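Local atomic coordinates of cell division control protein 45 cdc45 putative (Entamoeba histolytica, PDB entry 6CC2), a protein that probably acts in DNA replication as the Cdc45 component of the replicative helicase complex, as its relatives do, and may regulate replication through a conformational switch. Residues K254-L259 with S341-F346; T266-L271 with K291-I296; W465-L470 with P488-T493. One frame throughout, in Å; residues are numbered along the deposited sequence.

Contact 1 (K254-L259 with S341-F346); sequences KMDCQL and SFFKKF. With EDO (1,2-ethanediol), chain K.
Ser341 and Lys254 face each other as an antiparallel hydrogen-bonded pair. Ser341 N donates to Lys254 O at 2.8 Å, and Lys254 N donates to Ser341 O at 3.1 Å. Both side chains lie on the same face of the small sheet. From Ser341 CB the chain is short. Ser341 CB rests against Asp256, with Asp256 OD2 3.4 Å from it. OG follows, placed beside the backbone N and anti to the carbonyl carbon (chi1 -80°). Ser341 OG donates to Asp256 OD2 at 2.8 Å, on the anti lone pair of that oxygen. Ser341 OG also accepts from Gln258 NE2 at 2.6 Å, a nearly straight bond (166°) close to the plane of the Gln258 amide. Two residues further along the strand, the Phe343 ring meets the aliphatic part of Lys254, with CE1 3.4 Å from Lys254 CG. The Lys254 amine goes elsewhere, to the carbonyls of Ile240 and Asp242. Asp256 OD2 also forms a salt bridge with Arg263, and Gln258 NE2 a hydrogen bond with the carbonyl of Leu339. One donor and one acceptor thus fix the rotation of the buried Ser341 hydroxyl. The arginine and the hydroxyl together probably favour a charged Asp256.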
loop_
_atom_site.group_PDB
_atom_site.type_symbol
_atom_site.label_atom_id
_atom_site.label_comp_id
_atom_site.label_asym_id
_atom_site.label_seq_id
_atom_site.Cartn_x
_atom_site.Cartn_y
_atom_site.Cartn_z
ATOM N N LYS A 254 -18.631 -10.538 6.694
ATOM C CA LYS A 254 -19.904 -9.853 6.867
ATOM C C LYS A 254 -19.885 -8.557 6.070
ATOM O O LYS A 254 -18.823 -7.966 5.856
ATOM C CB LYS A 254 -20.230 -9.551 8.333
ATOM C CG LYS A 254 -19.270 -8.646 9.024
ATOM C CD LYS A 254 -19.850 -8.130 10.345
ATOM C CE LYS A 254 -20.647 -6.861 10.141
ATOM N NZ LYS A 254 -21.021 -6.217 11.430
HETATM N N MSE A 255 -21.064 -8.138 5.622
HETATM C CA MSE A 255 -21.240 -6.806 5.013
HETATM C C MSE A 255 -20.791 -5.775 6.029
HETATM O O MSE A 255 -21.043 -5.913 7.211
HETATM C CB MSE A 255 -22.688 -6.585 4.599
HETATM C CG MSE A 255 -22.928 -5.247 3.887
HETATM SE SE MSE A 255 -21.905 -5.038 2.222
HETATM C CE MSE A 255 -22.286 -6.803 1.422
ATOM N N ASP A 256 -20.103 -4.732 5.570
ATOM C CA ASP A 256 -19.482 -3.791 6.488
ATOM C C ASP A 256 -19.522 -2.393 5.876
ATOM O O ASP A 256 -19.730 -2.219 4.677
ATOM C CB ASP A 256 -18.046 -4.217 6.781
ATOM C CG ASP A 256 -17.530 -3.693 8.106
ATOM O OD1 ASP A 256 -18.323 -3.138 8.885
ATOM O OD2 ASP A 256 -16.315 -3.855 8.361
ATOM N N CYS A 257 -19.325 -1.400 6.727
ATOM C CA CYS A 257 -19.241 0.012 6.332
ATOM C C CYS A 257 -17.783 0.442 6.398
ATOM O O CYS A 257 -17.207 0.567 7.485
ATOM C CB CYS A 257 -20.119 0.862 7.248
ATOM S SG CYS A 257 -20.143 2.598 6.778
ATOM N N GLN A 258 -17.174 0.668 5.240
ATOM C CA GLN A 258 -15.710 0.711 5.157
ATOM C C GLN A 258 -15.166 2.113 5.447
ATOM O O GLN A 258 -14.449 2.715 4.655
ATOM C CB GLN A 258 -15.249 0.226 3.788
ATOM C CG GLN A 258 -15.641 -1.217 3.500
ATOM C CD GLN A 258 -15.077 -2.182 4.511
ATOM O OE1 GLN A 258 -14.192 -1.836 5.310
ATOM N NE2 GLN A 258 -15.558 -3.407 4.485
ATOM N N LEU A 259 -15.523 2.627 6.610
ATOM C CA LEU A 259 -14.859 3.822 7.142
ATOM C C LEU A 259 -13.585 3.378 7.852
ATOM O O LEU A 259 -13.570 2.364 8.561
ATOM C CB LEU A 259 -15.769 4.574 8.101
ATOM C CG LEU A 259 -17.043 5.163 7.495
ATOM C CD1 LEU A 259 -17.866 5.810 8.597
ATOM C CD2 LEU A 259 -16.707 6.186 6.404
ATOM N N SER A 341 -16.389 -7.359 4.601
ATOM C CA SER A 341 -15.136 -7.415 5.338
ATOM C C SER A 341 -14.849 -8.862 5.733
ATOM O O SER A 341 -15.768 -9.609 6.097
ATOM C CB SER A 341 -15.199 -6.562 6.604
ATOM O OG SER A 341 -14.999 -5.195 6.339
ATOM N N PHE A 342 -13.577 -9.235 5.676
ATOM C CA PHE A 342 -13.100 -10.559 6.102
ATOM C C PHE A 342 -12.506 -10.414 7.501
ATOM O O PHE A 342 -11.683 -9.526 7.739
ATOM C CB PHE A 342 -12.059 -11.062 5.091
ATOM C CG PHE A 342 -11.656 -12.480 5.279
ATOM C CD1 PHE A 342 -10.722 -12.821 6.228
ATOM C CD2 PHE A 342 -12.225 -13.482 4.500
ATOM C CE1 PHE A 342 -10.355 -14.152 6.423
ATOM C CE2 PHE A 342 -11.885 -14.800 4.691
ATOM C CZ PHE A 342 -10.931 -15.140 5.645
ATOM N N PHE A 343 -12.934 -11.268 8.423
ATOM C CA PHE A 343 -12.556 -11.160 9.820
ATOM C C PHE A 343 -11.854 -12.430 10.300
ATOM O O PHE A 343 -12.161 -13.534 9.851
ATOM C CB PHE A 343 -13.779 -10.942 10.737
ATOM C CG PHE A 343 -14.405 -9.580 10.631
ATOM C CD1 PHE A 343 -15.329 -9.292 9.637
ATOM C CD2 PHE A 343 -14.113 -8.590 11.568
ATOM C CE1 PHE A 343 -15.925 -8.044 9.563
ATOM C CE2 PHE A 343 -14.693 -7.351 11.497
ATOM C CZ PHE A 343 -15.614 -7.069 10.498
ATOM N N LYS A 344 -10.914 -12.267 11.223
ATOM C CA LYS A 344 -10.339 -13.392 11.948
ATOM C C LYS A 344 -10.526 -13.148 13.442
ATOM O O LYS A 344 -10.300 -12.032 13.924
ATOM C CB LYS A 344 -8.853 -13.558 11.614
ATOM C CG LYS A 344 -8.174 -14.670 12.424
ATOM C CD LYS A 344 -6.698 -14.759 12.101
ATOM C CE LYS A 344 -5.982 -15.679 13.105
ATOM N NZ LYS A 344 -6.525 -17.042 13.087
ATOM N N LYS A 345 -10.944 -14.197 14.163
ATOM C CA LYS A 345 -11.141 -14.108 15.604
ATOM C C LYS A 345 -9.808 -14.235 16.339
ATOM O O LYS A 345 -9.017 -15.136 16.059
ATOM C CB LYS A 345 -12.091 -15.204 16.067
ATOM C CG LYS A 345 -12.665 -14.982 17.456
ATOM C CD LYS A 345 -13.665 -16.070 17.800
ATOM C CE LYS A 345 -14.402 -15.777 19.090
ATOM N NZ LYS A 345 -15.375 -16.862 19.405
ATOM N N PHE A 346 -9.559 -13.314 17.261
ATOM C CA PHE A 346 -8.376 -13.322 18.124
ATOM C C PHE A 346 -8.894 -13.447 19.557
ATOM O O PHE A 346 -9.380 -12.468 20.131
ATOM C CB PHE A 346 -7.542 -12.065 17.946
ATOM C CG PHE A 346 -6.941 -11.903 16.573
ATOM C CD1 PHE A 346 -5.791 -12.590 16.219
ATOM C CD2 PHE A 346 -7.518 -11.070 15.650
ATOM C CE1 PHE A 346 -5.228 -12.430 14.975
ATOM C CE2 PHE A 346 -6.956 -10.901 14.393
ATOM C CZ PHE A 346 -5.810 -11.589 14.058
HETATM C C1 EDO K . -19.974 -1.025 10.842
HETATM O O1 EDO K . -21.216 -1.685 11.114
HETATM C C2 EDO K . -18.983 -1.335 11.960
HETATM O O2 EDO K . -18.855 -2.753 12.115
#

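Contact 2 (T266-L271 with K291-I296); sequences TLYDSL and KFDVLI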
loop_
_atom_site.group_PDB
_atom_site.type_symbol
_atom_site.label_atom_id
_atom_site.label_comp_id
_atom_site.label_asym_id
_atom_site.label_seq_id
_atom_site.Cartn_x
_atom_site.Cartn_y
_atom_site.Cartn_z
ATOM N N THR A 266 -13.374 6.431 16.503
ATOM C CA THR A 266 -14.658 7.051 16.814
ATOM C C THR A 266 -15.392 7.302 15.504
ATOM O O THR A 266 -14.768 7.462 14.456
ATOM C CB THR A 266 -14.531 8.377 17.557
ATOM O OG1 THR A 266 -13.988 9.386 16.679
ATOM C CG2 THR A 266 -13.638 8.260 18.803
ATOM N N LEU A 267 -16.726 7.361 15.566
ATOM C CA LEU A 267 -17.488 7.682 14.361
ATOM C C LEU A 267 -17.050 9.020 13.791
ATOM O O LEU A 267 -16.824 9.156 12.584
ATOM C CB LEU A 267 -18.976 7.702 14.679
ATOM C CG LEU A 267 -19.869 8.283 13.573
ATOM C CD1 LEU A 267 -19.713 7.511 12.281
ATOM C CD2 LEU A 267 -21.337 8.311 14.035
ATOM N N TYR A 268 -16.911 10.021 14.662
ATOM C CA TYR A 268 -16.603 11.378 14.236
ATOM C C TYR A 268 -15.311 11.428 13.443
ATOM O O TYR A 268 -15.272 11.967 12.334
ATOM C CB TYR A 268 -16.515 12.270 15.473
ATOM C CG TYR A 268 -16.390 13.745 15.212
ATOM C CD1 TYR A 268 -17.517 14.545 15.065
ATOM C CD2 TYR A 268 -15.150 14.337 15.140
ATOM C CE1 TYR A 268 -17.416 15.901 14.847
ATOM C CE2 TYR A 268 -15.029 15.709 14.912
ATOM C CZ TYR A 268 -16.166 16.479 14.764
ATOM O OH TYR A 268 -16.057 17.824 14.538
ATOM N N ASP A 269 -14.237 10.871 14.000
ATOM C CA ASP A 269 -12.938 10.991 13.365
ATOM C C ASP A 269 -12.734 9.970 12.259
ATOM O O ASP A 269 -12.063 10.270 11.271
ATOM C CB ASP A 269 -11.858 10.869 14.418
ATOM C CG ASP A 269 -11.542 12.220 15.060
ATOM O OD1 ASP A 269 -11.554 13.226 14.324
ATOM O OD2 ASP A 269 -11.323 12.274 16.276
ATOM N N SER A 270 -13.331 8.781 12.367
ATOM C CA SER A 270 -13.208 7.826 11.269
ATOM C C SER A 270 -13.853 8.390 10.015
ATOM O O SER A 270 -13.285 8.343 8.920
ATOM C CB SER A 270 -13.832 6.490 11.666
ATOM O OG SER A 270 -13.767 5.569 10.587
ATOM N N LEU A 271 -15.052 8.941 10.158
ATOM C CA LEU A 271 -15.736 9.508 9.000
ATOM C C LEU A 271 -14.961 10.669 8.401
ATOM O O LEU A 271 -14.811 10.760 7.181
ATOM C CB LEU A 271 -17.146 9.958 9.395
ATOM C CG LEU A 271 -18.005 10.581 8.308
ATOM C CD1 LEU A 271 -18.169 9.663 7.123
ATOM C CD2 LEU A 271 -19.366 10.957 8.892
ATOM N N LYS A 291 -19.371 22.474 8.614
ATOM C CA LYS A 291 -20.246 21.668 7.771
ATOM C C LYS A 291 -20.326 20.236 8.290
ATOM O O LYS A 291 -21.388 19.602 8.223
ATOM C CB LYS A 291 -19.747 21.685 6.327
ATOM C CG LYS A 291 -20.706 21.049 5.335
ATOM C CD LYS A 291 -20.145 21.092 3.913
ATOM C CE LYS A 291 -21.244 20.904 2.876
ATOM N NZ LYS A 291 -22.111 19.723 3.162
ATOM N N PHE A 292 -19.208 19.706 8.783
ATOM C CA PHE A 292 -19.191 18.340 9.303
ATOM C C PHE A 292 -20.111 18.213 10.511
ATOM O O PHE A 292 -20.942 17.295 10.584
ATOM C CB PHE A 292 -17.769 17.940 9.673
ATOM C CG PHE A 292 -17.630 16.502 10.067
ATOM C CD1 PHE A 292 -18.115 15.491 9.264
ATOM C CD2 PHE A 292 -16.969 16.155 11.235
ATOM C CE1 PHE A 292 -17.973 14.180 9.614
ATOM C CE2 PHE A 292 -16.839 14.837 11.603
ATOM C CZ PHE A 292 -17.335 13.845 10.786
ATOM N N ASP A 293 -19.974 19.131 11.472
ATOM C CA ASP A 293 -20.838 19.096 12.652
ATOM C C ASP A 293 -22.307 19.175 12.273
ATOM O O ASP A 293 -23.160 18.565 12.943
ATOM C CB ASP A 293 -20.447 20.223 13.609
ATOM C CG ASP A 293 -19.135 19.940 14.337
ATOM O OD1 ASP A 293 -18.538 18.858 14.122
ATOM O OD2 ASP A 293 -18.680 20.796 15.125
ATOM N N VAL A 294 -22.633 19.923 11.212
ATOM C CA VAL A 294 -24.012 19.980 10.737
ATOM C C VAL A 294 -24.450 18.616 10.218
ATOM O O VAL A 294 -25.595 18.194 10.424
ATOM C CB VAL A 294 -24.160 21.071 9.658
ATOM C CG1 VAL A 294 -25.427 20.862 8.872
ATOM C CG2 VAL A 294 -24.138 22.445 10.303
ATOM N N LEU A 295 -23.558 17.914 9.524
ATOM C CA LEU A 295 -23.866 16.573 9.054
ATOM C C LEU A 295 -24.130 15.630 10.227
ATOM O O LEU A 295 -25.082 14.843 10.198
ATOM C CB LEU A 295 -22.717 16.055 8.196
ATOM C CG LEU A 295 -22.844 14.719 7.458
ATOM C CD1 LEU A 295 -22.698 13.525 8.391
ATOM C CD2 LEU A 295 -24.165 14.656 6.700
ATOM N N ILE A 296 -23.283 15.686 11.256
ATOM C CA ILE A 296 -23.460 14.799 12.399
ATOM C C ILE A 296 -24.808 15.061 13.058
ATOM O O ILE A 296 -25.527 14.131 13.439
ATOM C CB ILE A 296 -22.308 14.972 13.393
ATOM C CG1 ILE A 296 -20.950 14.649 12.753
ATOM C CG2 ILE A 296 -22.537 14.072 14.625
ATOM C CD1 ILE A 296 -20.848 13.247 12.193
#
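Tyr268 and Phe292 meet as an edge-to-face aromatic pair, with their planes at 60° and their centroids 4.7 Å apart. The edge belongs to Phe292 and the face to Tyr268. Phe292 CE2 sits over the centre of the tyrosine ring, 3.5 Å from Tyr268 CE1. Phe292 CZ lies against the backbone, 3.2 Å from Tyr268 O. CG of Tyr268 is anti to its backbone N (chi1 -172°). The end of the ring comes near helix 288-298. Tyr268 OH donates to the syn lone pair of Asp293 OD1 at 2.7 Å. The carboxylate is turned well out of the tyrosine plane, but OD1 lies at the ring edge. The bond anchors the tip of the tyrosine, and Phe292 CE2 over the ring hinders its turning. Leu271 CD2 comes to the edge of the Phe292 ring, 3.6 Å from Phe292 CE1. Ile296 CG1 lies over a face of that ring. The Ile296 side chain crosses Tyr268 at about a right angle, with Ile296 CG1 4.1 Å from Tyr268 CD1. The short helical segments run at 126° to each other. Helix 303-306 packs on Tyr268 and Ile296 through Leu303, and helix 315-331 reaches Leu267 and Leu295 through Phe321 and Tyr328.

Contact 3 (W465-L470 with P488-T493); sequences WLPFIL and PISVKT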
loop_
_atom_site.group_PDB
_atom_site.type_symbol
_atom_site.label_atom_id
_atom_site.label_comp_id
_atom_site.label_asym_id
_atom_site.label_seq_id
_atom_site.Cartn_x
_atom_site.Cartn_y
_atom_site.Cartn_z
ATOM N N TRP A 465 -6.362 12.992 -11.593
ATOM C CA TRP A 465 -5.226 12.378 -10.919
ATOM C C TRP A 465 -3.923 12.757 -11.606
ATOM O O TRP A 465 -3.791 12.617 -12.826
ATOM C CB TRP A 465 -5.394 10.850 -10.875
ATOM C CG TRP A 465 -6.435 10.495 -9.894
ATOM C CD1 TRP A 465 -7.786 10.538 -10.068
ATOM C CD2 TRP A 465 -6.216 10.100 -8.533
ATOM N NE1 TRP A 465 -8.423 10.186 -8.891
ATOM C CE2 TRP A 465 -7.478 9.924 -7.937
ATOM C CE3 TRP A 465 -5.071 9.920 -7.761
ATOM C CZ2 TRP A 465 -7.626 9.524 -6.617
ATOM C CZ3 TRP A 465 -5.222 9.533 -6.439
ATOM C CH2 TRP A 465 -6.495 9.353 -5.887
ATOM N N LEU A 466 -2.990 13.266 -10.823
ATOM C CA LEU A 466 -1.676 13.681 -11.272
ATOM C C LEU A 466 -0.643 13.282 -10.239
ATOM O O LEU A 466 -0.955 13.176 -9.046
ATOM C CB LEU A 466 -1.611 15.205 -11.476
ATOM C CG LEU A 466 -2.423 15.728 -12.641
ATOM C CD1 LEU A 466 -2.490 17.229 -12.544
ATOM C CD2 LEU A 466 -1.792 15.286 -13.984
ATOM N N PRO A 467 0.605 13.089 -10.660
ATOM C CA PRO A 467 1.700 13.019 -9.692
ATOM C C PRO A 467 1.868 14.373 -9.027
ATOM O O PRO A 467 1.358 15.396 -9.501
ATOM C CB PRO A 467 2.906 12.614 -10.547
ATOM C CG PRO A 467 2.593 13.090 -11.908
ATOM C CD PRO A 467 1.081 13.063 -12.052
ATOM N N PHE A 468 2.515 14.360 -7.867
ATOM C CA PHE A 468 2.566 15.521 -6.989
ATOM C C PHE A 468 4.009 15.819 -6.593
ATOM O O PHE A 468 4.740 14.913 -6.174
ATOM C CB PHE A 468 1.717 15.286 -5.729
ATOM C CG PHE A 468 1.340 16.538 -5.015
ATOM C CD1 PHE A 468 2.215 17.145 -4.123
ATOM C CD2 PHE A 468 0.090 17.103 -5.199
ATOM C CE1 PHE A 468 1.857 18.306 -3.477
ATOM C CE2 PHE A 468 -0.288 18.252 -4.543
ATOM C CZ PHE A 468 0.607 18.878 -3.693
ATOM N N ILE A 469 4.410 17.082 -6.718
ATOM C CA ILE A 469 5.741 17.544 -6.328
ATOM C C ILE A 469 5.561 18.562 -5.214
ATOM O O ILE A 469 4.847 19.565 -5.377
ATOM C CB ILE A 469 6.523 18.142 -7.509
ATOM C CG1 ILE A 469 6.797 17.055 -8.540
ATOM C CG2 ILE A 469 7.849 18.744 -6.993
ATOM C CD1 ILE A 469 7.355 17.541 -9.823
ATOM N N LEU A 470 6.173 18.280 -4.064
ATOM C CA LEU A 470 6.014 19.072 -2.854
ATOM C C LEU A 470 7.374 19.613 -2.447
ATOM O O LEU A 470 8.339 18.849 -2.363
ATOM C CB LEU A 470 5.441 18.198 -1.727
ATOM C CG LEU A 470 5.389 18.868 -0.351
ATOM C CD1 LEU A 470 4.395 19.954 -0.308
ATOM C CD2 LEU A 470 5.075 17.785 0.702
ATOM N N PRO A 488 -0.540 5.029 -7.414
ATOM C CA PRO A 488 -0.783 3.915 -8.340
ATOM C C PRO A 488 -1.756 4.249 -9.458
ATOM O O PRO A 488 -1.709 3.610 -10.518
ATOM C CB PRO A 488 -1.332 2.799 -7.427
ATOM C CG PRO A 488 -0.690 3.093 -6.083
ATOM C CD PRO A 488 -0.659 4.616 -5.994
ATOM N N ILE A 489 -2.652 5.203 -9.252
ATOM C CA ILE A 489 -3.560 5.601 -10.319
ATOM C C ILE A 489 -2.801 6.163 -11.513
ATOM O O ILE A 489 -3.276 6.069 -12.651
ATOM C CB ILE A 489 -4.581 6.614 -9.766
ATOM C CG1 ILE A 489 -5.498 5.942 -8.724
ATOM C CG2 ILE A 489 -5.425 7.198 -10.903
ATOM C CD1 ILE A 489 -6.372 4.853 -9.258
ATOM N N SER A 490 -1.617 6.737 -11.286
ATOM C CA SER A 490 -0.826 7.345 -12.350
ATOM C C SER A 490 0.285 6.431 -12.867
ATOM O O SER A 490 1.235 6.919 -13.497
ATOM C CB SER A 490 -0.209 8.661 -11.867
ATOM O OG SER A 490 -1.168 9.514 -11.272
ATOM N N VAL A 491 0.180 5.116 -12.639
ATOM C CA VAL A 491 1.299 4.221 -12.956
ATOM C C VAL A 491 1.632 4.258 -14.445
ATOM O O VAL A 491 2.781 4.035 -14.831
ATOM C CB VAL A 491 0.976 2.790 -12.482
ATOM C CG1 VAL A 491 -0.236 2.237 -13.212
ATOM C CG2 VAL A 491 2.186 1.846 -12.655
ATOM N N LYS A 492 0.644 4.521 -15.301
ATOM C CA LYS A 492 0.888 4.480 -16.738
ATOM C C LYS A 492 1.891 5.543 -17.174
ATOM O O LYS A 492 2.533 5.391 -18.220
ATOM C CB LYS A 492 -0.421 4.670 -17.517
ATOM C CG LYS A 492 -1.272 3.430 -17.629
ATOM C CD LYS A 492 -2.429 3.625 -18.607
ATOM C CE LYS A 492 -1.941 3.709 -20.049
ATOM N NZ LYS A 492 -3.071 3.808 -21.031
ATOM N N THR A 493 2.014 6.627 -16.416
ATOM C CA THR A 493 2.924 7.711 -16.763
ATOM C C THR A 493 4.093 7.812 -15.789
ATOM O O THR A 493 4.775 8.846 -15.741
ATOM C CB THR A 493 2.167 9.047 -16.824
ATOM O OG1 THR A 493 1.497 9.302 -15.591
ATOM C CG2 THR A 493 1.154 9.019 -17.964
HETATM O O HOH W 1 -2.136 10.517 -13.472
HETATM O O HOH W 2 -0.599 10.326 -8.702
#
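Trp465 and Ile489 form the apolar half of this contact. The branched side chain of Ile489 lies over one face of the indole, and the two cross obliquely. Its two branches meet different parts of the ring system. CG2 is anti to the backbone N and sits toward the rim, 3.6 Å from Trp465 CG. CG1 lies over the six-membered ring, 4.2 Å from its centroid and 12° off the normal, which is a CH-pi contact. Ile489 CB, which carries both, is 3.9 Å from Trp465 CE3. The indole is therefore met by the body of the isoleucine rather than by its CD1 tip.

Ser490 forms the polar half. Its OG points to the backbone of the other segment but stays 3.9 Å from Leu466 C, its nearest atom there. Two waters bridge the gap. One gives a proton to Trp465 O and lies 2.6 Å from Ser490 OG. The other lies 2.8 Å from Ser490 OG and bonds weakly to Leu466 O. The buried hydroxyl is thus hydrogen-bonded to two waters. The carbonyl of Trp465, and more weakly that of Leu466, are linked through water to the 3-10 turn. Pro467 packs beside this bridge, with CD 4.3 Å from Ser490 OG.

Residues 465-467 lead from helix 444-462 into strand 468-474 of the six-stranded mixed sheet. Residues 488-493 follow the neighbouring antiparallel strand, 479-485, and lead into helix 494-508. The contact therefore joins the entry to one strand with the exit from the next. Helix 444-462 touches Trp465 through Glu456 and Ser459, and Phe497 of helix 494-508 packs on Pro467.

How the contacts relate
From the N terminus, the chain first passes the parallel sheet that begins the protein. Contact 1 then opens on strand 251-257. It closes only at strand 338-344, across a largely helical excursion. Contact 2 opens and closes within that excursion, joining helix 267-273 to helix 288-298. The two touch where Leu259 packs against Ser270 and Leu271, so the small sheet and helix 267-273 are directly joined. Contact 3 comes later and in series. It closes a short loop holding the hairpin of strands 468-474 and 479-485. Its centre is about 30 Å from those of contacts 1 and 2, and it touches neither.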